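Local coordinates for protein lipolytic enzyme (Clostridium thermocellum, PDB 2VPT) that hydrolyses acetyl ester bonds of xylan, as the catalytic domain of a cellulosomal family 3 carbohydrate esterase, at residues Met9-Met19 against His60-Ile71; Asn83-Gly93 against Lys118-Tyr129. All coordinates share one frame; numbering follows the deposited sequence.

How the contacts relate
Both contacts pair parallel strands of one sheet, their centres about 11 Å apart, and both are buried apart from the solvent-exposed Asn83 end of contact 2, where Lys118 bonds to it. Strands 5-12 and 86-90 are neighbours in the sheet, joined by backbone hydrogen bonds such as the one between Val11 N and Phe88 O. Contact 1 has a short strand pair and then runs on through loops to the N-terminus of helix 14-17, where Glu17, Ser64, Asp13 and two waters add polar bonds, and it borders the second subunit. Contact 2 is longer and largely apolar, with an aromatic cluster at its C-terminal end. They meet where Asp13 OD2 lies 2.6 Å from Tyr128 OH, and Cys15 packs on Trp90.

Contact 1 (Met9-Met19 against His60-Ile71)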
loop_
_atom_site.group_PDB
_atom_site.type_symbol
_atom_site.label_atom_id
_atom_site.label_comp_id
_atom_site.label_asym_id
_atom_site.label_seq_id
_atom_site.Cartn_x
_atom_site.Cartn_y
_atom_site.Cartn_z
HETATM N N MSE A 9 -13.984 8.854 4.443
HETATM C CA MSE A 9 -13.502 7.599 3.889
HETATM C C MSE A 9 -13.058 7.799 2.446
HETATM O O MSE A 9 -13.896 7.972 1.553
HETATM C CB MSE A 9 -14.584 6.536 3.932
HETATM C CG MSE A 9 -14.056 5.167 3.508
HETATM SE SE MSE A 9 -15.413 3.816 3.466
HETATM C CE MSE A 9 -15.343 3.619 4.625
ATOM N N PRO A 10 -11.740 7.765 2.200
ATOM C CA PRO A 10 -11.262 7.783 0.813
ATOM C C PRO A 10 -11.439 6.414 0.170
ATOM O O PRO A 10 -10.855 5.445 0.635
ATOM C CB PRO A 10 -9.769 8.138 0.952
ATOM C CG PRO A 10 -9.592 8.556 2.372
ATOM C CD PRO A 10 -10.609 7.791 3.149
ATOM N N VAL A 11 -12.252 6.343 -0.878
ATOM C CA VAL A 11 -12.573 5.089 -1.558
ATOM C C VAL A 11 -12.063 5.197 -2.994
ATOM O O VAL A 11 -12.393 6.139 -3.706
ATOM C CB VAL A 11 -14.087 4.820 -1.586
ATOM C CG1 VAL A 11 -14.384 3.552 -2.369
ATOM C CG2 VAL A 11 -14.622 4.724 -0.199
ATOM N N GLY A 12 -11.261 4.239 -3.443
ATOM C CA GLY A 12 -10.808 4.290 -4.810
ATOM C C GLY A 12 -9.905 3.149 -5.183
ATOM O O GLY A 12 -9.941 2.063 -4.566
ATOM N N ASP A 13 -9.094 3.418 -6.205
ATOM C CA ASP A 13 -8.205 2.441 -6.817
ATOM C C ASP A 13 -6.749 2.774 -6.484
ATOM O O ASP A 13 -6.480 3.284 -5.394
ATOM C CB ASP A 13 -8.516 2.333 -8.325
ATOM C CG ASP A 13 -8.437 3.654 -9.052
ATOM O OD1 ASP A 13 -7.688 4.570 -8.618
ATOM O OD2 ASP A 13 -9.142 3.790 -10.083
ATOM N N SER A 14 -5.801 2.499 -7.367
ATOM C CA SER A 14 -4.409 2.761 -7.025
ATOM C C SER A 14 -4.119 4.243 -6.852
ATOM O O SER A 14 -3.106 4.586 -6.254
ATOM C CB SER A 14 -3.432 2.168 -8.019
ATOM O OG SER A 14 -3.775 2.537 -9.305
ATOM N N CYS A 15 -4.974 5.112 -7.394
ATOM C CA CYS A 15 -4.790 6.547 -7.225
ATOM C C CYS A 15 -5.131 7.017 -5.825
ATOM O O CYS A 15 -4.689 8.090 -5.417
ATOM C CB CYS A 15 -5.597 7.338 -8.247
ATOM S SG CYS A 15 -5.213 6.996 -9.966
ATOM N N THR A 16 -5.935 6.241 -5.102
ATOM C CA THR A 16 -6.255 6.497 -3.694
ATOM C C THR A 16 -5.334 5.729 -2.751
ATOM O O THR A 16 -4.923 6.256 -1.706
ATOM C CB THR A 16 -7.744 6.200 -3.421
ATOM O OG1 THR A 16 -8.540 7.097 -4.214
ATOM C CG2 THR A 16 -8.092 6.382 -1.943
ATOM N N GLU A 17 -4.990 4.491 -3.103
ATOM C CA GLU A 17 -4.012 3.750 -2.316
ATOM C C GLU A 17 -2.647 4.423 -2.397
ATOM O O GLU A 17 -1.915 4.460 -1.401
ATOM C CB GLU A 17 -3.950 2.281 -2.734
ATOM C CG GLU A 17 -3.091 1.423 -1.797
ATOM C CD GLU A 17 -3.363 -0.065 -1.913
ATOM O OE1 GLU A 17 -3.754 -0.538 -3.006
ATOM O OE2 GLU A 17 -3.170 -0.748 -0.892
ATOM N N GLY A 18 -2.325 4.970 -3.568
ATOM C CA GLY A 18 -1.143 5.813 -3.733
ATOM C C GLY A 18 0.046 5.216 -4.449
ATOM O O GLY A 18 1.197 5.507 -4.119
HETATM N N MSE A 19 -0.192 4.387 -5.457
HETATM C CA MSE A 19 0.912 3.935 -6.276
HETATM C C MSE A 19 1.564 5.147 -6.944
HETATM O O MSE A 19 0.954 6.215 -7.083
HETATM C CB MSE A 19 0.453 2.918 -7.320
HETATM C CG MSE A 19 0.039 1.612 -6.727
HETATM SE SE MSE A 19 -0.214 0.221 -8.060
HETATM C CE MSE A 19 -0.046 -1.323 -6.960
ATOM N N HIS A 60 -7.496 4.286 5.015
ATOM C CA HIS A 60 -8.207 4.566 3.759
ATOM C C HIS A 60 -8.885 3.309 3.218
ATOM O O HIS A 60 -8.733 2.221 3.774
ATOM C CB HIS A 60 -7.260 5.147 2.710
ATOM C CG HIS A 60 -6.165 4.222 2.283
ATOM N ND1 HIS A 60 -6.326 3.285 1.281
ATOM C CD2 HIS A 60 -4.888 4.091 2.718
ATOM C CE1 HIS A 60 -5.191 2.624 1.116
ATOM N NE2 HIS A 60 -4.300 3.097 1.976
ATOM N N GLU A 61 -9.632 3.473 2.119
ATOM C CA GLU A 61 -10.208 2.337 1.364
ATOM C C GLU A 61 -9.861 2.456 -0.122
ATOM O O GLU A 61 -10.723 2.307 -1.008
ATOM C CB GLU A 61 -11.723 2.217 1.542
ATOM C CG GLU A 61 -12.186 1.662 2.858
ATOM C CD GLU A 61 -11.820 0.226 3.167
ATOM O OE1 GLU A 61 -11.268 -0.566 2.348
ATOM O OE2 GLU A 61 -12.016 -0.114 4.338
ATOM N N GLY A 62 -8.587 2.714 -0.389
ATOM C CA GLY A 62 -8.025 2.660 -1.725
ATOM C C GLY A 62 -7.493 1.271 -1.994
ATOM O O GLY A 62 -6.751 0.717 -1.180
ATOM N N HIS A 63 -7.880 0.710 -3.139
ATOM C CA HIS A 63 -7.513 -0.647 -3.526
ATOM C C HIS A 63 -6.953 -0.673 -4.938
ATOM O O HIS A 63 -7.703 -0.599 -5.914
ATOM C CB HIS A 63 -8.752 -1.543 -3.440
ATOM C CG HIS A 63 -9.218 -1.762 -2.043
ATOM N ND1 HIS A 63 -10.038 -0.890 -1.351
ATOM C CD2 HIS A 63 -8.898 -2.742 -1.171
ATOM C CE1 HIS A 63 -10.194 -1.340 -0.116
ATOM N NE2 HIS A 63 -9.546 -2.480 0.001
ATOM N N SER A 64 -5.630 -0.734 -5.051
ATOM C CA SER A 64 -4.971 -0.813 -6.335
ATOM C C SER A 64 -5.540 -1.971 -7.142
ATOM O O SER A 64 -5.701 -3.069 -6.629
ATOM C CB SER A 64 -3.467 -0.999 -6.155
ATOM O OG SER A 64 -2.917 0.110 -5.471
ATOM N N GLY A 65 -5.843 -1.697 -8.400
ATOM C CA GLY A 65 -6.335 -2.718 -9.315
ATOM C C GLY A 65 -7.836 -2.821 -9.394
ATOM O O GLY A 65 -8.344 -3.517 -10.270
ATOM N N TRP A 66 -8.577 -2.127 -8.534
ATOM C CA TRP A 66 -10.008 -2.385 -8.421
ATOM C C TRP A 66 -10.863 -1.557 -9.357
ATOM O O TRP A 66 -10.547 -0.416 -9.689
ATOM C CB TRP A 66 -10.516 -2.215 -7.005
ATOM C CG TRP A 66 -10.113 -3.297 -6.061
ATOM C CD1 TRP A 66 -8.933 -3.984 -6.037
ATOM C CD2 TRP A 66 -10.868 -3.752 -4.936
ATOM N NE1 TRP A 66 -8.926 -4.856 -4.966
ATOM C CE2 TRP A 66 -10.100 -4.733 -4.279
ATOM C CE3 TRP A 66 -12.132 -3.434 -4.429
ATOM C CZ2 TRP A 66 -10.544 -5.382 -3.136
ATOM C CZ3 TRP A 66 -12.577 -4.095 -3.305
ATOM C CH2 TRP A 66 -11.794 -5.064 -2.672
ATOM N N THR A 67 -11.982 -2.171 -9.740
ATOM C CA THR A 67 -12.986 -1.580 -10.605
ATOM C C THR A 67 -14.229 -1.222 -9.800
ATOM O O THR A 67 -14.380 -1.621 -8.638
ATOM C CB THR A 67 -13.392 -2.603 -11.673
ATOM O OG1 THR A 67 -13.911 -3.752 -10.996
ATOM C CG2 THR A 67 -12.181 -2.994 -12.544
ATOM N N ILE A 68 -15.132 -0.482 -10.436
ATOM C CA ILE A 68 -16.405 -0.129 -9.843
ATOM C C ILE A 68 -17.169 -1.317 -9.233
ATOM O O ILE A 68 -17.585 -1.238 -8.084
ATOM C CB ILE A 68 -17.279 0.658 -10.864
ATOM C CG1 ILE A 68 -16.726 2.079 -11.017
ATOM C CG2 ILE A 68 -18.724 0.700 -10.429
ATOM C CD1 ILE A 68 -17.185 2.815 -12.248
ATOM N N PRO A 69 -17.382 -2.407 -9.996
ATOM C CA PRO A 69 -18.143 -3.504 -9.393
ATOM C C PRO A 69 -17.454 -4.174 -8.203
ATOM O O PRO A 69 -18.126 -4.673 -7.294
ATOM C CB PRO A 69 -18.358 -4.479 -10.566
ATOM C CG PRO A 69 -17.381 -4.128 -11.590
ATOM C CD PRO A 69 -17.094 -2.652 -11.421
ATOM N N GLN A 70 -16.126 -4.152 -8.175
ATOM C CA GLN A 70 -15.416 -4.703 -7.031
ATOM C C GLN A 70 -15.611 -3.833 -5.786
ATOM O O GLN A 70 -15.824 -4.336 -4.696
ATOM C CB GLN A 70 -13.943 -4.864 -7.352
ATOM C CG GLN A 70 -13.659 -5.859 -8.436
ATOM C CD GLN A 70 -12.186 -5.911 -8.648
ATOM O OE1 GLN A 70 -11.618 -5.044 -9.281
ATOM N NE2 GLN A 70 -11.530 -6.882 -8.020
ATOM N N ILE A 71 -15.537 -2.520 -5.965
ATOM C CA ILE A 71 -15.891 -1.599 -4.902
ATOM C C ILE A 71 -17.341 -1.842 -4.459
ATOM O O ILE A 71 -17.613 -1.975 -3.267
ATOM C CB ILE A 71 -15.716 -0.128 -5.333
ATOM C CG1 ILE A 71 -14.239 0.173 -5.629
ATOM C CG2 ILE A 71 -16.270 0.818 -4.279
ATOM C CD1 ILE A 71 -13.280 0.216 -4.403
HETATM O O HOH W 1 -11.001 2.105 -11.027
HETATM O O HOH W 2 -5.359 0.461 -9.991
#
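The His60 ring has Thr16 O over one face and Glu17 CG approaching obliquely, while Gly62 N donates to its ND1 in the ring plane. The His63 ring holds Gly12 O at its edge and Trp66 CH2 over one face near the rim; Trp78 meets this ring almost parallel. Trp66 is covered by His63 CB on one side and by Gln70 NE2 on the other, and its NE1 binds Glu23 of the second subunit.

Strands 9-12 and 60-62 run parallel: Glu61 N donates to Pro10 O, Gly12 N to Glu61 O and His63 N to Gly12 O (2.8 Å). With CG anti to its backbone N (chi1 -171°) and an extended chain, Glu17 reaches Ser64, which grips OE1 twice: N (2.8 Å) nearly along the C-O axis, OG (2.7 Å) on the anti side and tilted out of plane, the two on opposite faces. The methyl CE of selenomethionine Met19 packs on Ser64 CB at 3.5 Å. Asp13 caps helix 14-17 through OD1, accepting from Cys15 N; its OD2 is hydrogen-bonded to Tyr128 OH and to water 1, which bridges to Trp66 O. Water 2 accepts from Gly65 N (2.7 Å) and weakly from Ser14 N.

Gly12-Asp13-Ser14 matches the Gly-Asp-Ser block of GDSL hydrolases; the Ser14 OG-His178 hydrogen bond fits Ser14 as probable nucleophile, and the Ser14 and Gly65 amides are consistent with an SGNH oxyanion hole.

Contact 2 (Asn83-Gly93 against Lys118-Tyr129); sequences NPDVVFLWIGG and KPNVTLFVADYY
Strands 86-90 and 122-126 run parallel, their axes 4.8 Å apart at 13°, stitched by five backbone hydrogen bonds from Thr122 N to Asp85 O at one end to Ala126 N to Leu89 O at the other. On one face Val87 CG1 lies beside Leu123 CD1 (3.6 Å), the two side chains pointing the same way, and Leu89 CB rests on the same methyl. On the other, Phe124 CD2 comes in at the edge of the Phe88 ring (3.7 Å from CE1), while Val86 CG1 sits at the edge of the Phe124 ring; helix 181-203 covers this side.

At the C-terminal end a chi1 of -174° turns the Trp90 indole away from its own N and across the adjacent segment 118-129. Its NE1 stands 3.1 Å above the centre of the Tyr128 ring, an edge-to-face pair with the planes at 52°. Ala126 CB makes a CH-pi contact over the face of the five-membered ring, and Tyr129 CD2 meets the indole at its edge, 3.9 Å from CZ2. Tyr128 OH accepts from Gly93 N (3.0 Å) and also binds Asp13, so its ring is held at both rim and face. Water 4 bridges Ile91 N and Ala126 O. At the outer end Lys118 NZ donates to Asn83 OD1 (3.0 Å) from above the amide carbonyl plane.

Helices 93-99 and 104-117 link the strands in a beta-alpha-beta crossover, the repeating element of the three-layered alpha/beta fold of SGNH hydrolases, with Gly92 at the N-cap and Gly93 in the first turn of helix 93-99, the start of the family's Gly-Gly-Asn-Asp block.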
loop_
_atom_site.group_PDB
_atom_site.type_symbol
_atom_site.label_atom_id
_atom_site.label_comp_id
_atom_site.label_asym_id
_atom_site.label_seq_id
_atom_site.Cartn_x
_atom_site.Cartn_y
_atom_site.Cartn_z
ATOM N N ASN A 83 -18.613 3.927 9.252
ATOM C CA ASN A 83 -19.628 4.971 9.425
ATOM C C ASN A 83 -19.108 6.386 9.150
ATOM O O ASN A 83 -19.211 7.279 9.979
ATOM C CB ASN A 83 -20.273 4.874 10.819
ATOM C CG ASN A 83 -21.552 5.672 10.927
ATOM O OD1 ASN A 83 -22.298 5.819 9.959
ATOM N ND2 ASN A 83 -21.809 6.198 12.118
ATOM N N PRO A 84 -18.571 6.609 7.951
ATOM C CA PRO A 84 -18.026 7.919 7.652
ATOM C C PRO A 84 -19.102 8.991 7.502
ATOM O O PRO A 84 -20.226 8.691 7.110
ATOM C CB PRO A 84 -17.351 7.701 6.301
ATOM C CG PRO A 84 -18.124 6.596 5.687
ATOM C CD PRO A 84 -18.474 5.696 6.802
ATOM N N ASP A 85 -18.728 10.228 7.780
ATOM C CA ASP A 85 -19.583 11.386 7.500
ATOM C C ASP A 85 -19.522 11.775 6.022
ATOM O O ASP A 85 -20.495 12.261 5.448
ATOM C CB ASP A 85 -19.153 12.565 8.371
ATOM C CG ASP A 85 -19.220 12.245 9.840
ATOM O OD1 ASP A 85 -20.320 11.875 10.297
ATOM O OD2 ASP A 85 -18.188 12.341 10.528
ATOM N N VAL A 86 -18.369 11.531 5.401
ATOM C CA VAL A 86 -18.069 11.961 4.050
ATOM C C VAL A 86 -17.318 10.821 3.365
ATOM O O VAL A 86 -16.487 10.146 3.992
ATOM C CB VAL A 86 -17.155 13.214 4.063
ATOM C CG1 VAL A 86 -16.778 13.664 2.663
ATOM C CG2 VAL A 86 -17.824 14.378 4.810
ATOM N N VAL A 87 -17.618 10.610 2.086
ATOM C CA VAL A 87 -16.895 9.677 1.243
ATOM C C VAL A 87 -16.268 10.454 0.097
ATOM O O VAL A 87 -16.941 11.262 -0.542
ATOM C CB VAL A 87 -17.831 8.568 0.694
ATOM C CG1 VAL A 87 -17.126 7.717 -0.365
ATOM C CG2 VAL A 87 -18.340 7.731 1.837
ATOM N N PHE A 88 -14.984 10.203 -0.156
ATOM C CA PHE A 88 -14.267 10.730 -1.296
ATOM C C PHE A 88 -14.118 9.573 -2.274
ATOM O O PHE A 88 -13.264 8.703 -2.078
ATOM C CB PHE A 88 -12.861 11.217 -0.916
ATOM C CG PHE A 88 -12.792 12.493 -0.114
ATOM C CD1 PHE A 88 -13.857 13.362 0.035
ATOM C CD2 PHE A 88 -11.578 12.836 0.468
ATOM C CE1 PHE A 88 -13.703 14.551 0.761
ATOM C CE2 PHE A 88 -11.430 14.017 1.194
ATOM C CZ PHE A 88 -12.491 14.865 1.323
ATOM N N LEU A 89 -14.938 9.549 -3.320
ATOM C CA LEU A 89 -14.955 8.428 -4.262
ATOM C C LEU A 89 -14.200 8.795 -5.539
ATOM O O LEU A 89 -14.486 9.800 -6.181
ATOM C CB LEU A 89 -16.411 8.053 -4.575
ATOM C CG LEU A 89 -16.608 6.876 -5.527
ATOM C CD1 LEU A 89 -16.078 5.589 -4.912
ATOM C CD2 LEU A 89 -18.063 6.722 -5.907
ATOM N N TRP A 90 -13.249 7.962 -5.918
ATOM C CA TRP A 90 -12.434 8.192 -7.098
ATOM C C TRP A 90 -12.209 6.836 -7.743
ATOM O O TRP A 90 -11.326 6.070 -7.332
ATOM C CB TRP A 90 -11.120 8.891 -6.707
ATOM C CG TRP A 90 -10.274 9.304 -7.864
ATOM C CD1 TRP A 90 -10.621 9.301 -9.184
ATOM C CD2 TRP A 90 -8.929 9.787 -7.811
ATOM N NE1 TRP A 90 -9.574 9.730 -9.950
ATOM C CE2 TRP A 90 -8.526 10.059 -9.128
ATOM C CE3 TRP A 90 -8.027 10.026 -6.774
ATOM C CZ2 TRP A 90 -7.265 10.545 -9.429
ATOM C CZ3 TRP A 90 -6.778 10.520 -7.087
ATOM C CH2 TRP A 90 -6.410 10.772 -8.393
ATOM N N ILE A 91 -13.022 6.527 -8.760
ATOM C CA ILE A 91 -13.087 5.155 -9.263
ATOM C C ILE A 91 -13.559 5.106 -10.710
ATOM O O ILE A 91 -14.228 6.024 -11.195
ATOM C CB ILE A 91 -14.023 4.335 -8.346
ATOM C CG1 ILE A 91 -13.787 2.824 -8.442
ATOM C CG2 ILE A 91 -15.474 4.701 -8.571
ATOM C CD1 ILE A 91 -12.446 2.350 -7.903
ATOM N N GLY A 92 -13.163 4.040 -11.405
ATOM C CA GLY A 92 -13.663 3.730 -12.753
ATOM C C GLY A 92 -12.613 3.710 -13.828
ATOM O O GLY A 92 -12.865 3.231 -14.933
ATOM N N GLY A 93 -11.416 4.192 -13.531
ATOM C CA GLY A 93 -10.343 4.156 -14.489
ATOM C C GLY A 93 -9.995 2.732 -14.883
ATOM O O GLY A 93 -9.671 2.466 -16.040
ATOM N N LYS A 118 -26.144 4.553 3.459
ATOM C CA LYS A 118 -25.914 5.690 4.366
ATOM C C LYS A 118 -26.585 6.960 3.838
ATOM O O LYS A 118 -25.955 7.820 3.240
ATOM C CB LYS A 118 -24.409 5.893 4.590
ATOM C CG LYS A 118 -23.752 4.746 5.358
ATOM C CD LYS A 118 -24.282 4.617 6.792
ATOM C CE LYS A 118 -23.499 3.609 7.611
ATOM N NZ LYS A 118 -24.015 3.523 9.003
ATOM N N PRO A 119 -27.916 7.070 4.049
ATOM C CA PRO A 119 -28.688 8.180 3.486
ATOM C C PRO A 119 -28.216 9.580 3.845
ATOM O O PRO A 119 -28.455 10.510 3.065
ATOM C CB PRO A 119 -30.095 7.952 4.048
ATOM C CG PRO A 119 -30.149 6.569 4.427
ATOM C CD PRO A 119 -28.767 6.111 4.766
ATOM N N ASN A 120 -27.540 9.729 4.989
ATOM C CA ASN A 120 -27.103 11.040 5.464
ATOM C C ASN A 120 -25.660 11.400 5.116
ATOM O O ASN A 120 -25.160 12.458 5.518
ATOM C CB ASN A 120 -27.323 11.146 6.973
ATOM C CG ASN A 120 -28.799 11.152 7.341
ATOM O OD1 ASN A 120 -29.625 11.671 6.597
ATOM N ND2 ASN A 120 -29.124 10.567 8.475
ATOM N N VAL A 121 -24.996 10.532 4.360
ATOM C CA VAL A 121 -23.607 10.765 4.000
ATOM C C VAL A 121 -23.495 11.906 2.988
ATOM O O VAL A 121 -24.432 12.212 2.252
ATOM C CB VAL A 121 -22.953 9.471 3.458
ATOM C CG1 VAL A 121 -23.288 9.238 1.978
ATOM C CG2 VAL A 121 -21.441 9.515 3.662
ATOM N N THR A 122 -22.342 12.558 2.979
ATOM C CA THR A 122 -21.979 13.506 1.946
ATOM C C THR A 122 -20.956 12.825 1.048
ATOM O O THR A 122 -19.970 12.262 1.535
ATOM C CB THR A 122 -21.425 14.797 2.550
ATOM O OG1 THR A 122 -22.480 15.447 3.276
ATOM C CG2 THR A 122 -20.879 15.747 1.489
ATOM N N LEU A 123 -21.195 12.880 -0.255
ATOM C CA LEU A 123 -20.382 12.155 -1.235
ATOM C C LEU A 123 -19.743 13.101 -2.238
ATOM O O LEU A 123 -20.403 13.958 -2.818
ATOM C CB LEU A 123 -21.254 11.124 -1.969
ATOM C CG LEU A 123 -20.585 10.271 -3.054
ATOM C CD1 LEU A 123 -19.482 9.356 -2.510
ATOM C CD2 LEU A 123 -21.628 9.417 -3.797
ATOM N N PHE A 124 -18.441 12.950 -2.419
ATOM C CA PHE A 124 -17.680 13.620 -3.461
ATOM C C PHE A 124 -17.225 12.584 -4.464
ATOM O O PHE A 124 -16.742 11.522 -4.083
ATOM C CB PHE A 124 -16.469 14.337 -2.860
ATOM C CG PHE A 124 -16.835 15.503 -1.996
ATOM C CD1 PHE A 124 -17.043 16.734 -2.560
ATOM C CD2 PHE A 124 -17.023 15.364 -0.633
ATOM C CE1 PHE A 124 -17.394 17.822 -1.792
ATOM C CE2 PHE A 124 -17.385 16.459 0.147
ATOM C CZ PHE A 124 -17.564 17.685 -0.444
ATOM N N VAL A 125 -17.399 12.901 -5.743
ATOM C CA VAL A 125 -17.032 12.017 -6.847
ATOM C C VAL A 125 -16.046 12.747 -7.740
ATOM O O VAL A 125 -16.364 13.826 -8.252
ATOM C CB VAL A 125 -18.266 11.590 -7.654
ATOM C CG1 VAL A 125 -17.841 10.703 -8.834
ATOM C CG2 VAL A 125 -19.259 10.847 -6.738
ATOM N N ALA A 126 -14.869 12.155 -7.939
ATOM C CA ALA A 126 -13.800 12.740 -8.742
ATOM C C ALA A 126 -13.670 12.135 -10.138
ATOM O O ALA A 126 -13.925 10.945 -10.337
ATOM C CB ALA A 126 -12.471 12.589 -8.021
ATOM N N ASP A 127 -13.255 12.961 -11.096
ATOM C CA ASP A 127 -12.675 12.451 -12.335
ATOM C C ASP A 127 -11.145 12.322 -12.210
ATOM O O ASP A 127 -10.607 12.482 -11.103
ATOM C CB ASP A 127 -13.156 13.244 -13.565
ATOM C CG ASP A 127 -12.578 14.630 -13.678
ATOM O OD1 ASP A 127 -11.854 15.082 -12.772
ATOM O OD2 ASP A 127 -12.858 15.275 -14.723
ATOM N N TYR A 128 -10.453 11.991 -13.295
ATOM C CA TYR A 128 -9.023 11.710 -13.278
ATOM C C TYR A 128 -8.196 12.814 -13.916
ATOM O O TYR A 128 -8.640 13.528 -14.812
ATOM C CB TYR A 128 -8.735 10.385 -14.012
ATOM C CG TYR A 128 -9.186 9.158 -13.264
ATOM C CD1 TYR A 128 -8.273 8.357 -12.620
ATOM C CD2 TYR A 128 -10.534 8.789 -13.210
ATOM C CE1 TYR A 128 -8.677 7.215 -11.937
ATOM C CE2 TYR A 128 -10.936 7.664 -12.522
ATOM C CZ TYR A 128 -10.003 6.887 -11.871
ATOM O OH TYR A 128 -10.415 5.747 -11.196
ATOM N N TYR A 129 -6.958 12.936 -13.454
ATOM C CA TYR A 129 -5.952 13.685 -14.198
ATOM C C TYR A 129 -5.869 13.053 -15.598
ATOM O O TYR A 129 -6.121 11.862 -15.764
ATOM C CB TYR A 129 -4.601 13.659 -13.469
ATOM C CG TYR A 129 -4.086 12.277 -13.158
ATOM C CD1 TYR A 129 -3.222 11.633 -14.028
ATOM C CD2 TYR A 129 -4.490 11.598 -12.003
ATOM C CE1 TYR A 129 -2.759 10.360 -13.769
ATOM C CE2 TYR A 129 -4.037 10.318 -11.734
ATOM C CZ TYR A 129 -3.165 9.703 -12.617
ATOM O OH TYR A 129 -2.686 8.431 -12.359
HETATM O O HOH W 3 -22.471 13.878 6.457
HETATM O O HOH W 4 -14.993 8.492 -9.569
#